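Local coordinates for melanin biosynthesis protein TyrA, putative (Shewanella oneidensis, PDB 2IIZ) that binds heme b and acts as a dye-decolorizing peroxidase, at the interface of chains A and B. Numbering follows the deposited sequence. Chains: chain A/B, Melanin biosynthesis protein TyrA, putative.

Contact 1: the interface of chains A and B. Residues chain A 249-252; chain B 116, 132, 135, 137.
A:Leu251 and B:Glu135 meet where a loop of one subunit of this DyP-type peroxidase lies against strand 130-139 of the other, an interface that may belong to the biological dimer. The backbone N of A:Leu251 donates to OE1 of the B:Glu135 carboxylate at 3.0 Å, and OE1 receives it on its syn lone pair, on the side of the second oxygen. The A:Ser250 hydroxyl OG adds a weak bond to the same OE1 at 3.4 Å. Beside this polar point the A:Leu251 side chain crosses B:Leu132 at about a right angle; CB of A:Leu251 rests 3.7 Å from the B:Leu132 CD2 methyl. The carboxylate reaches the loop because the B:Glu135 chain runs out extended, with CG anti to the backbone N (chi1 169°).

In the second shell, B:Arg137 holds the other oxygen. NH2 meets OE2 of B:Glu135 at 3.0 Å, nearly along the C-O bond, in a salt bridge, while NE approaches OE2 from above the carboxylate plane. With both oxygens engaged, the carboxylate is probably restrained in rotation, and the nearby positive charge would favour its charged form. B:Arg137 is itself steadied by B:His116, whose ring nitrogen ND1 accepts from NH1 at 3.0 Å, within the imidazole plane.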
ATOM      1  N   GLY A 249      -6.087   2.877  -2.236  1.00 42.54           N
ATOM      2  CA  GLY A 249      -5.426   3.436  -3.408  1.00 43.06           C
ATOM      3  C   GLY A 249      -4.269   4.360  -3.104  1.00 43.08           C
ATOM      4  O   GLY A 249      -3.559   4.186  -2.117  1.00 42.56           O
ATOM      5  N   SER A 250      -4.094   5.356  -3.975  1.00 43.27           N
ATOM      6  CA  SER A 250      -2.857   6.116  -4.067  1.00 39.90           C
ATOM      7  C   SER A 250      -3.078   7.313  -4.977  1.00 37.64           C
ATOM      8  O   SER A 250      -4.203   7.570  -5.392  1.00 36.40           O
ATOM      9  CB  SER A 250      -1.783   5.244  -4.688  1.00 41.43           C
ATOM     10  OG  SER A 250      -1.904   5.286  -6.099  1.00 45.48           O
ATOM     11  N   LEU A 251      -2.015   8.040  -5.296  1.00 36.96           N
ATOM     12  CA  LEU A 251      -2.172   9.282  -6.053  1.00 38.37           C
ATOM     13  C   LEU A 251      -2.817   9.019  -7.408  1.00 40.71           C
ATOM     14  O   LEU A 251      -3.787   9.678  -7.740  1.00 43.00           O
ATOM     15  CB  LEU A 251      -0.841  10.044  -6.232  1.00 38.45           C
ATOM     16  CG  LEU A 251      -0.165  10.702  -5.009  1.00 38.28           C
ATOM     17  CD1 LEU A 251       1.049  11.511  -5.430  1.00 40.48           C
ATOM     18  CD2 LEU A 251      -1.115  11.603  -4.241  1.00 40.94           C
ATOM     19  N   LYS A 252      -2.289   8.068  -8.182  1.00 41.45           N
ATOM     20  CA  LYS A 252      -2.903   7.671  -9.475  1.00 42.04           C
ATOM     21  C   LYS A 252      -4.433   7.511  -9.390  1.00 38.65           C
ATOM     22  O   LYS A 252      -5.177   8.011 -10.246  1.00 37.36           O
ATOM     23  CB  LYS A 252      -2.304   6.347  -9.975  1.00 42.96           C
ATOM     24  CG  LYS A 252      -0.911   6.483 -10.618  1.00 51.49           C
TER
ATOM     25  N   HIS B 116      -0.715   9.119   3.401  1.00 33.56           N
ATOM     26  CA  HIS B 116      -1.627   9.234   2.283  1.00 33.52           C
ATOM     27  C   HIS B 116      -2.038  10.686   2.185  1.00 34.41           C
ATOM     28  O   HIS B 116      -1.990  11.269   1.117  1.00 35.22           O
ATOM     29  CB  HIS B 116      -2.837   8.347   2.476  1.00 31.44           C
ATOM     30  CG  HIS B 116      -3.705   8.246   1.264  1.00 32.65           C
ATOM     31  ND1 HIS B 116      -3.502   7.301   0.282  1.00 23.84           N
ATOM     32  CD2 HIS B 116      -4.782   8.971   0.879  1.00 26.11           C
ATOM     33  CE1 HIS B 116      -4.418   7.452  -0.658  1.00 38.07           C
ATOM     34  NE2 HIS B 116      -5.206   8.456  -0.319  1.00 25.89           N
ATOM     35  N   LEU B 132       3.809  13.129 -11.922  1.00 32.94           N
ATOM     36  CA  LEU B 132       4.141  11.965 -11.118  1.00 33.12           C
ATOM     37  C   LEU B 132       4.477  10.799 -12.049  1.00 33.66           C
ATOM     38  O   LEU B 132       3.676  10.451 -12.917  1.00 34.75           O
ATOM     39  CB  LEU B 132       2.976  11.569 -10.207  1.00 32.60           C
ATOM     40  CG  LEU B 132       3.260  10.330  -9.327  1.00 34.87           C
ATOM     41  CD1 LEU B 132       4.348  10.631  -8.272  1.00 27.71           C
ATOM     42  CD2 LEU B 132       1.997   9.790  -8.661  1.00 31.54           C
ATOM     43  N   GLU B 135       5.225   5.889  -8.002  1.00 37.54           N
ATOM     44  CA  GLU B 135       4.865   5.916  -6.600  1.00 37.63           C
ATOM     45  C   GLU B 135       4.981   4.510  -6.053  1.00 36.29           C
ATOM     46  O   GLU B 135       4.533   3.552  -6.690  1.00 33.15           O
ATOM     47  CB  GLU B 135       3.440   6.415  -6.404  1.00 38.59           C
ATOM     48  CG  GLU B 135       2.957   6.192  -4.973  1.00 44.09           C
ATOM     49  CD  GLU B 135       1.638   6.871  -4.632  1.00 50.78           C
ATOM     50  OE1 GLU B 135       0.876   7.254  -5.571  1.00 40.43           O
ATOM     51  OE2 GLU B 135       1.380   7.011  -3.405  1.00 49.79           O
ATOM     52  N   ARG B 137       5.026   2.314  -1.968  1.00 36.90           N
ATOM     53  CA  ARG B 137       4.833   2.386  -0.518  1.00 39.55           C
ATOM     54  C   ARG B 137       5.659   1.313   0.173  1.00 36.96           C
ATOM     55  O   ARG B 137       5.566   0.127  -0.159  1.00 35.41           O
ATOM     56  CB  ARG B 137       3.333   2.271  -0.166  1.00 42.34           C
ATOM     57  CG  ARG B 137       2.528   3.399  -0.848  1.00 51.33           C
ATOM     58  CD  ARG B 137       1.232   3.871  -0.148  1.00 54.37           C
ATOM     59  NE  ARG B 137       0.775   5.113  -0.795  1.00 58.35           N
ATOM     60  CZ  ARG B 137      -0.271   5.864  -0.433  1.00 58.07           C
ATOM     61  NH1 ARG B 137      -1.041   5.535   0.614  1.00 51.33           N
ATOM     62  NH2 ARG B 137      -0.542   6.968  -1.142  1.00 51.51           N
TER

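Contact 2: the interface of chains A and B. Residues chain A 139, 141, 147, 190, 249-250, 254; chain B 113, 116, 120.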
ATOM      1  N   PHE A 139      -7.092   0.936   3.767  1.00 30.44           N
ATOM      2  CA  PHE A 139      -6.573   1.473   5.008  1.00 32.83           C
ATOM      3  C   PHE A 139      -7.616   2.323   5.723  1.00 33.97           C
ATOM      4  O   PHE A 139      -8.371   3.044   5.073  1.00 34.12           O
ATOM      5  CB  PHE A 139      -5.331   2.292   4.731  1.00 33.89           C
ATOM      6  CG  PHE A 139      -5.565   3.473   3.832  1.00 33.44           C
ATOM      7  CD1 PHE A 139      -5.600   3.320   2.455  1.00 41.05           C
ATOM      8  CD2 PHE A 139      -5.742   4.741   4.366  1.00 36.75           C
ATOM      9  CE1 PHE A 139      -5.812   4.413   1.616  1.00 42.93           C
ATOM     10  CE2 PHE A 139      -5.951   5.848   3.530  1.00 41.54           C
ATOM     11  CZ  PHE A 139      -5.985   5.678   2.156  1.00 40.83           C
ATOM     12  N   PHE A 141      -8.754   5.542   7.473  1.00 38.81           N
ATOM     13  CA  PHE A 141      -8.339   6.930   7.323  1.00 37.87           C
ATOM     14  C   PHE A 141      -8.862   7.706   8.531  1.00 38.32           C
ATOM     15  O   PHE A 141     -10.066   7.811   8.748  1.00 35.98           O
ATOM     16  CB  PHE A 141      -8.874   7.521   6.016  1.00 35.50           C
ATOM     17  CG  PHE A 141      -8.369   8.912   5.725  1.00 33.13           C
ATOM     18  CD1 PHE A 141      -7.025   9.137   5.455  1.00 32.01           C
ATOM     19  CD2 PHE A 141      -9.239   9.999   5.722  1.00 39.95           C
ATOM     20  CE1 PHE A 141      -6.558  10.394   5.189  1.00 32.92           C
ATOM     21  CE2 PHE A 141      -8.781  11.282   5.451  1.00 31.23           C
ATOM     22  CZ  PHE A 141      -7.432  11.479   5.184  1.00 32.38           C
ATOM     23  N   LEU A 147     -12.274   9.104   2.535  1.00 34.70           N
ATOM     24  CA  LEU A 147     -11.335  10.168   2.157  1.00 35.47           C
ATOM     25  C   LEU A 147     -12.034  11.507   1.900  1.00 35.66           C
ATOM     26  O   LEU A 147     -11.360  12.537   1.803  1.00 34.34           O
ATOM     27  CB  LEU A 147     -10.515   9.750   0.946  1.00 36.58           C
ATOM     28  CG  LEU A 147      -9.490   8.640   1.218  1.00 38.19           C
ATOM     29  CD1 LEU A 147      -9.148   7.958  -0.064  1.00 43.46           C
ATOM     30  CD2 LEU A 147      -8.216   9.197   1.871  1.00 37.82           C
ATOM     31  N   LEU A 190     -11.374  13.790  -5.723  1.00 40.75           N
ATOM     32  CA  LEU A 190     -11.141  14.524  -4.482  1.00 39.63           C
ATOM     33  C   LEU A 190     -10.936  16.022  -4.699  1.00 39.67           C
ATOM     34  O   LEU A 190     -11.308  16.834  -3.835  1.00 37.62           O
ATOM     35  CB  LEU A 190      -9.947  13.935  -3.734  1.00 40.04           C
ATOM     36  CG  LEU A 190     -10.181  12.542  -3.155  1.00 38.78           C
ATOM     37  CD1 LEU A 190      -8.898  12.039  -2.543  1.00 42.19           C
ATOM     38  CD2 LEU A 190     -11.286  12.512  -2.111  1.00 33.58           C
ATOM     39  N   GLY A 249      -6.087   2.877  -2.236  1.00 42.54           N
ATOM     40  CA  GLY A 249      -5.426   3.436  -3.408  1.00 43.06           C
ATOM     41  C   GLY A 249      -4.269   4.360  -3.104  1.00 43.08           C
ATOM     42  O   GLY A 249      -3.559   4.186  -2.117  1.00 42.56           O
ATOM     43  N   SER A 250      -4.094   5.356  -3.975  1.00 43.27           N
ATOM     44  CA  SER A 250      -2.857   6.116  -4.067  1.00 39.90           C
ATOM     45  C   SER A 250      -3.078   7.313  -4.977  1.00 37.64           C
ATOM     46  O   SER A 250      -4.203   7.570  -5.392  1.00 36.40           O
ATOM     47  CB  SER A 250      -1.783   5.244  -4.688  1.00 41.43           C
ATOM     48  OG  SER A 250      -1.904   5.286  -6.099  1.00 45.48           O
ATOM     49  N   GLN A 254      -7.709   6.722  -6.187  1.00 34.34           N
ATOM     50  CA  GLN A 254      -8.043   6.549  -4.785  1.00 32.59           C
ATOM     51  C   GLN A 254      -9.512   6.818  -4.474  1.00 32.57           C
ATOM     52  O   GLN A 254     -10.143   7.714  -5.045  1.00 35.11           O
ATOM     53  CB  GLN A 254      -7.188   7.471  -3.940  1.00 32.96           C
ATOM     54  CG  GLN A 254      -7.516   8.956  -4.051  1.00 31.13           C
ATOM     55  CD  GLN A 254      -6.466   9.782  -3.344  1.00 31.77           C
ATOM     56  OE1 GLN A 254      -6.388   9.774  -2.134  1.00 27.64           O
ATOM     57  NE2 GLN A 254      -5.658  10.487  -4.097  1.00 26.35           N
TER
ATOM     58  N   ASP B 113      -2.134   6.449   7.199  1.00 33.20           N
ATOM     59  CA  ASP B 113      -3.186   7.355   6.797  1.00 32.85           C
ATOM     60  C   ASP B 113      -2.630   8.774   6.664  1.00 32.36           C
ATOM     61  O   ASP B 113      -3.009   9.532   5.767  1.00 33.89           O
ATOM     62  CB  ASP B 113      -4.439   7.246   7.712  1.00 32.71           C
ATOM     63  CG  ASP B 113      -4.163   7.454   9.225  1.00 34.12           C
ATOM     64  OD1 ASP B 113      -3.001   7.684   9.673  1.00 23.78           O
ATOM     65  OD2 ASP B 113      -5.179   7.383   9.988  1.00 22.05           O
ATOM     66  N   HIS B 116      -0.715   9.119   3.401  1.00 33.56           N
ATOM     67  CA  HIS B 116      -1.627   9.234   2.283  1.00 33.52           C
ATOM     68  C   HIS B 116      -2.038  10.686   2.185  1.00 34.41           C
ATOM     69  O   HIS B 116      -1.990  11.269   1.117  1.00 35.22           O
ATOM     70  CB  HIS B 116      -2.837   8.347   2.476  1.00 31.44           C
ATOM     71  CG  HIS B 116      -3.705   8.246   1.264  1.00 32.65           C
ATOM     72  ND1 HIS B 116      -3.502   7.301   0.282  1.00 23.84           N
ATOM     73  CD2 HIS B 116      -4.782   8.971   0.879  1.00 26.11           C
ATOM     74  CE1 HIS B 116      -4.418   7.452  -0.658  1.00 38.07           C
ATOM     75  NE2 HIS B 116      -5.206   8.456  -0.319  1.00 25.89           N
ATOM     76  N   ASN B 120      -1.003  13.269  -0.944  1.00 33.43           N
ATOM     77  CA  ASN B 120      -2.051  13.999  -1.644  1.00 33.72           C
ATOM     78  C   ASN B 120      -1.700  15.491  -1.561  1.00 34.55           C
ATOM     79  O   ASN B 120      -1.636  16.178  -2.583  1.00 35.34           O
ATOM     80  CB  ASN B 120      -3.444  13.723  -1.033  1.00 33.99           C
ATOM     81  CG  ASN B 120      -4.080  12.404  -1.516  1.00 33.19           C
ATOM     82  OD1 ASN B 120      -3.710  11.836  -2.542  1.00 33.60           O
ATOM     83  ND2 ASN B 120      -5.060  11.926  -0.760  1.00 41.39           N
TER
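A:Gln254 opens strand 254-262 in an extended backbone conformation, and it faces B:His116 and B:Asn120, which stand one turn apart on helix 112-125 of the partner. The two carboxamides come from opposite directions and pair reciprocally: NE2 of A:Gln254 gives a nearly straight bond to OD1 of B:Asn120 at 2.8 Å, and ND2 of B:Asn120 returns one to OE1 of A:Gln254 at 2.9 Å. Their planes are turned 37° apart, and each donor is tilted somewhat from the carbonyl plane it addresses. OE1 is also the acceptor for the B:His116 ring nitrogen NE2, a short bond of 2.5 Å that arrives from above the carbonyl plane, with amide and imidazole almost perpendicular. Two donors on OE1 and the NE2 bond to B:Asn120 together should hold the A:Gln254 amide in one orientation.

The imidazole is presented by a first torsion that places CG anti to the helix backbone N (chi1 -170°). A:Phe139 directs the CZ corner of its ring over the centre of one imidazole face, 3.5 Å from CG of B:His116. The A:Leu147 methyl CD2 touches CD2 of the same imidazole at 3.6 Å and also caps the face of A:Phe141, whose ring in turn meets B:Asp113 at CB. Helix 112-125 of one subunit thus packs against the end of strand 130-139, the start of strand 254-262 and the loop residues A:Phe141 and A:Leu147 of the other.

Contact 3: the interface of chains A and B. Residues chain A 25, 116, 120, 132, 135, 137; chain B 250-252.
B:Leu251 projects from its loop against helix 112-125 and strand 130-139 of chain A, at the two-fold counterpart of the same loop-to-strand junction in the two-chain assembly of this DyP-type peroxidase. The close part of the contact surrounds its side chain. The leucine and A:Asn120 side chains run antiparallel alongside each other, and the CD2 methyl of B:Leu251 lies 3.7 Å from CA of A:Asn120; a still shorter approach to the amide oxygen is doubtful. The other methyl, CD1, lies 3.8 Å from CD2 of A:Leu132. The first torsion carries CG of B:Leu251 away from its own carbonyl carbon (chi1 -69°), and the second (-174°) then spreads the methyls, CD2 to the helix and CD1 to the strand.

As in the twin, the A:Glu135 carboxylate receives the loop backbone, and A:Arg137 holds its other oxygen from beside. NH2 of A:Arg137 also comes within 3.8 Å of CA of B:Ser250, a contact without a hydrogen bond.

Packing is looser beyond the leucine. B:Lys252, modelled no further than CG, stands with its backbone N 4.2 Å from OE1 of A:Glu135. On strand 21-29, A:Leu25 only grazes the leucine: its CD1 methyl stops 4.2 Å from CD1 of B:Leu251.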
ATOM      1  N   LEU A  25      -8.060  -9.315  -3.189  1.00 34.26           N
ATOM      2  CA  LEU A  25      -7.458 -10.089  -4.257  1.00 33.86           C
ATOM      3  C   LEU A  25      -8.533 -10.763  -5.052  1.00 33.58           C
ATOM      4  O   LEU A  25      -9.358 -11.510  -4.515  1.00 31.68           O
ATOM      5  CB  LEU A  25      -6.523 -11.152  -3.714  1.00 32.59           C
ATOM      6  CG  LEU A  25      -5.433 -10.681  -2.769  1.00 37.26           C
ATOM      7  CD1 LEU A  25      -4.636 -11.885  -2.249  1.00 37.23           C
ATOM      8  CD2 LEU A  25      -4.528  -9.687  -3.467  1.00 40.03           C
ATOM      9  N   HIS A 116       0.748  -8.809   4.132  1.00 33.56           N
ATOM     10  CA  HIS A 116       1.651  -9.016   3.019  1.00 33.52           C
ATOM     11  C   HIS A 116       2.061 -10.472   3.036  1.00 34.41           C
ATOM     12  O   HIS A 116       2.004 -11.140   2.020  1.00 35.22           O
ATOM     13  CB  HIS A 116       2.862  -8.116   3.128  1.00 31.44           C
ATOM     14  CG  HIS A 116       3.719  -8.115   1.904  1.00 32.65           C
ATOM     15  ND1 HIS A 116       3.507  -7.255   0.849  1.00 23.84           N
ATOM     16  CD2 HIS A 116       4.793  -8.871   1.570  1.00 26.11           C
ATOM     17  CE1 HIS A 116       4.414  -7.482  -0.084  1.00 38.07           C
ATOM     18  NE2 HIS A 116       5.206  -8.456   0.330  1.00 25.89           N
ATOM     19  N   ASN A 120       0.999 -13.302   0.140  1.00 33.43           N
ATOM     20  CA  ASN A 120       2.041 -14.087  -0.507  1.00 33.72           C
ATOM     21  C   ASN A 120       1.692 -15.567  -0.300  1.00 34.55           C
ATOM     22  O   ASN A 120       1.619 -16.336  -1.261  1.00 35.34           O
ATOM     23  CB  ASN A 120       3.440 -13.763   0.066  1.00 33.99           C
ATOM     24  CG  ASN A 120       4.070 -12.488  -0.529  1.00 33.19           C
ATOM     25  OD1 ASN A 120       3.691 -12.006  -1.594  1.00 33.60           O
ATOM     26  ND2 ASN A 120       5.057 -11.950   0.176  1.00 41.39           N
ATOM     27  N   LEU A 132      -3.910 -14.062 -10.770  1.00 32.94           N
ATOM     28  CA  LEU A 132      -4.236 -12.836 -10.061  1.00 33.12           C
ATOM     29  C   LEU A 132      -4.581 -11.750 -11.081  1.00 33.66           C
ATOM     30  O   LEU A 132      -3.787 -11.474 -11.983  1.00 34.75           O
ATOM     31  CB  LEU A 132      -3.063 -12.366  -9.195  1.00 32.60           C
ATOM     32  CG  LEU A 132      -3.339 -11.060  -8.419  1.00 34.87           C
ATOM     33  CD1 LEU A 132      -4.417 -11.272  -7.332  1.00 27.71           C
ATOM     34  CD2 LEU A 132      -2.071 -10.467  -7.810  1.00 31.54           C
ATOM     35  N   GLU A 135      -5.295  -6.524  -7.445  1.00 37.54           N
ATOM     36  CA  GLU A 135      -4.921  -6.436  -6.048  1.00 37.63           C
ATOM     37  C   GLU A 135      -5.034  -4.990  -5.617  1.00 36.29           C
ATOM     38  O   GLU A 135      -4.591  -4.087  -6.335  1.00 33.15           O
ATOM     39  CB  GLU A 135      -3.495  -6.918  -5.825  1.00 38.59           C
ATOM     40  CG  GLU A 135      -2.999  -6.578  -4.421  1.00 44.09           C
ATOM     41  CD  GLU A 135      -1.677  -7.228  -4.038  1.00 50.78           C
ATOM     42  OE1 GLU A 135      -0.923  -7.686  -4.949  1.00 40.43           O
ATOM     43  OE2 GLU A 135      -1.408  -7.266  -2.805  1.00 49.79           O
ATOM     44  N   ARG A 137      -5.043  -2.466  -1.727  1.00 36.90           N
ATOM     45  CA  ARG A 137      -4.836  -2.419  -0.277  1.00 39.55           C
ATOM     46  C   ARG A 137      -5.657  -1.292   0.331  1.00 36.96           C
ATOM     47  O   ARG A 137      -5.567  -0.137  -0.098  1.00 35.41           O
ATOM     48  CB  ARG A 137      -3.334  -2.275   0.051  1.00 42.34           C
ATOM     49  CG  ARG A 137      -2.534  -3.456  -0.544  1.00 51.33           C
ATOM     50  CD  ARG A 137      -1.232  -3.870   0.181  1.00 54.37           C
ATOM     51  NE  ARG A 137      -0.780  -5.160  -0.365  1.00 58.35           N
ATOM     52  CZ  ARG A 137       0.269  -5.880   0.047  1.00 58.07           C
ATOM     53  NH1 ARG A 137       1.048  -5.466   1.057  1.00 51.33           N
ATOM     54  NH2 ARG A 137       0.534  -7.039  -0.571  1.00 51.51           N
TER
ATOM     55  N   SER B 250       4.060  -5.665  -3.558  1.00 43.27           N
ATOM     56  CA  SER B 250       2.823  -6.431  -3.577  1.00 39.90           C
ATOM     57  C   SER B 250       3.037  -7.698  -4.387  1.00 37.64           C
ATOM     58  O   SER B 250       4.157  -7.989  -4.789  1.00 36.40           O
ATOM     59  CB  SER B 250       1.743  -5.612  -4.258  1.00 41.43           C
ATOM     60  OG  SER B 250       1.851  -5.770  -5.661  1.00 45.48           O
ATOM     61  N   LEU B 251       1.971  -8.449  -4.636  1.00 36.96           N
ATOM     62  CA  LEU B 251       2.121  -9.748  -5.290  1.00 38.37           C
ATOM     63  C   LEU B 251       2.754  -9.598  -6.667  1.00 40.71           C
ATOM     64  O   LEU B 251       3.721 -10.282  -6.953  1.00 43.00           O
ATOM     65  CB  LEU B 251       0.789 -10.522  -5.393  1.00 38.45           C
ATOM     66  CG  LEU B 251       0.125 -11.077  -4.115  1.00 38.28           C
ATOM     67  CD1 LEU B 251      -1.094 -11.917  -4.457  1.00 40.48           C
ATOM     68  CD2 LEU B 251       1.082 -11.912  -3.284  1.00 40.94           C
ATOM     69  N   LYS B 252       2.219  -8.714  -7.512  1.00 41.45           N
ATOM     70  CA  LYS B 252       2.821  -8.424  -8.839  1.00 42.04           C
ATOM     71  C   LYS B 252       4.351  -8.258  -8.781  1.00 38.65           C
ATOM     72  O   LYS B 252       5.088  -8.827  -9.600  1.00 37.36           O
ATOM     73  CB  LYS B 252       2.217  -7.145  -9.440  1.00 42.96           C
ATOM     74  CG  LYS B 252       0.818  -7.333 -10.057  1.00 51.49           C
TER

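The C-alpha centres of contact 1 and contact 2 lie about 8 Å apart, and the two share A:Gly249, A:Ser250 and B:His116, forming one continuous stretch of interface. Contact 3 is essentially the two-fold counterpart of contact 1, without the glycine at 249 and with A:Leu25 and A:Asn120 added; its C-alpha centre is about 16 Å from contact 1 and 18 Å from contact 2. Each subunit therefore docks the segment joining strands 246-249 and 254-262 on helix 112-125 and strand 130-139 of its partner, a reciprocity consistent with a closed two-fold dimer, though the structure alone does not show the assembly in solution.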